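Local coordinates for LEOA (Escherichia coli, PDB 4AUR), which is a bacterial dynamin GTPase of enterotoxigenic strains, probably coupling GTP hydrolysis to work on membranes, and possibly linked to LT toxin, at residues P345-L348 and D349-R352. Residues are numbered along the deposited sequence; the frame is centred on the assembly and turned at random.
Sequences PLDL and DDIR
D347 and D350 show how two acidic side chains, three residues apart, can serve the backbone N-H groups of a turn that leads into a helix. D350 reaches back with its carboxylate: OD2 accepts the N-H of D347 N at 2.7 Å through its anti lone pair, with a bent N-H...O angle of 141°. D347 answers at a different amide. Its CG lies between backbone N and carbonyl carbon (chi1 77°), a first torsion that carries the carboxylate to where OD1 can take D349 N at 3.1 Å, from the anti side and somewhat out of the carboxylate plane. This is an Asx turn. A beta turn is built upon it, as D347 O receives D350 N at 2.7 Å. The bond from D347 N to D350 OD2 runs backward over three residues, and the Asx bond from D349 N to D347 OD1 runs forward over two. The turn lies far from the centre of the elongated chain, linking helix 275-343 to helix 351-359 within the dynamin-like helical domain. The two acids cross at about a right angle, their carboxylate planes 62° apart, and the amide N-H groups at the start of the helix would probably ease the like charges. A carbon contact accompanies the bonds: L346 CB lies 3.8 Å from D350 CB. L346 O has a weak hydrogen bond from K500. R352 forms a salt bridge to D356 and hydrogen bonds to the carbonyls of A470 and P472.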
loop_
_atom_site.group_PDB
_atom_site.type_symbol
_atom_site.label_atom_id
_atom_site.label_comp_id
_atom_site.label_asym_id
_atom_site.label_seq_id
_atom_site.Cartn_x
_atom_site.Cartn_y
_atom_site.Cartn_z
ATOM N N PRO A 345 61.326 -34.770 31.494
ATOM C CA PRO A 345 62.493 -34.652 32.363
ATOM C C PRO A 345 62.440 -35.454 33.666
ATOM O O PRO A 345 63.370 -35.415 34.434
ATOM C CB PRO A 345 62.551 -33.141 32.672
ATOM C CG PRO A 345 61.343 -32.510 32.043
ATOM C CD PRO A 345 60.422 -33.623 31.661
ATOM N N LEU A 346 61.378 -36.191 33.910
ATOM C CA LEU A 346 61.152 -36.747 35.239
ATOM C C LEU A 346 61.983 -37.989 35.546
ATOM O O LEU A 346 62.045 -38.888 34.729
ATOM C CB LEU A 346 59.670 -37.108 35.397
ATOM C CG LEU A 346 58.610 -36.019 35.251
ATOM C CD1 LEU A 346 57.260 -36.594 35.622
ATOM C CD2 LEU A 346 58.904 -34.790 36.097
ATOM N N ASP A 347 62.576 -38.049 36.745
ATOM C CA ASP A 347 63.275 -39.260 37.220
ATOM C C ASP A 347 62.281 -40.101 37.998
ATOM O O ASP A 347 61.266 -39.587 38.431
ATOM C CB ASP A 347 64.588 -38.926 37.999
ATOM C CG ASP A 347 64.363 -38.429 39.465
ATOM O OD1 ASP A 347 63.970 -39.233 40.353
ATOM O OD2 ASP A 347 64.655 -37.240 39.749
ATOM N N LEU A 348 62.550 -41.389 38.172
ATOM C CA LEU A 348 61.535 -42.313 38.707
ATOM C C LEU A 348 60.854 -41.918 40.015
ATOM O O LEU A 348 59.766 -42.393 40.305
ATOM C CB LEU A 348 62.108 -43.712 38.904
ATOM C CG LEU A 348 62.541 -44.474 37.656
ATOM C CD1 LEU A 348 64.066 -44.619 37.635
ATOM C CD2 LEU A 348 61.861 -45.832 37.611
ATOM N N ASP A 349 61.500 -41.097 40.829
ATOM C CA ASP A 349 60.885 -40.646 42.070
ATOM C C ASP A 349 59.752 -39.670 41.750
ATOM O O ASP A 349 58.743 -39.620 42.450
ATOM C CB ASP A 349 61.921 -39.980 42.990
ATOM C CG ASP A 349 62.890 -40.981 43.613
ATOM O OD1 ASP A 349 62.430 -42.002 44.178
ATOM O OD2 ASP A 349 64.117 -40.741 43.529
ATOM N N ASP A 350 59.927 -38.933 40.658
ATOM C CA ASP A 350 59.026 -37.875 40.272
ATOM C C ASP A 350 57.689 -38.329 39.751
ATOM O O ASP A 350 56.800 -37.504 39.579
ATOM C CB ASP A 350 59.655 -37.057 39.165
ATOM C CG ASP A 350 60.900 -36.356 39.604
ATOM O OD1 ASP A 350 60.812 -35.467 40.483
ATOM O OD2 ASP A 350 61.959 -36.701 39.054
ATOM N N ILE A 351 57.558 -39.624 39.511
ATOM C CA ILE A 351 56.476 -40.187 38.710
ATOM C C ILE A 351 55.154 -40.146 39.425
ATOM O O ILE A 351 54.164 -39.717 38.858
ATOM C CB ILE A 351 56.762 -41.665 38.348
ATOM C CG1 ILE A 351 57.992 -41.788 37.461
ATOM C CG2 ILE A 351 55.615 -42.275 37.594
ATOM C CD1 ILE A 351 57.827 -41.175 36.083
ATOM N N ARG A 352 55.133 -40.616 40.660
ATOM C CA ARG A 352 53.918 -40.679 41.427
ATOM C C ARG A 352 53.414 -39.278 41.647
ATOM O O ARG A 352 52.268 -38.988 41.356
ATOM C CB ARG A 352 54.142 -41.438 42.739
ATOM C CG ARG A 352 53.031 -41.344 43.773
ATOM C CD ARG A 352 51.651 -41.749 43.266
ATOM N NE ARG A 352 50.705 -41.611 44.372
ATOM C CZ ARG A 352 50.422 -42.549 45.280
ATOM N NH1 ARG A 352 50.974 -43.755 45.228
ATOM N NH2 ARG A 352 49.557 -42.276 46.247
#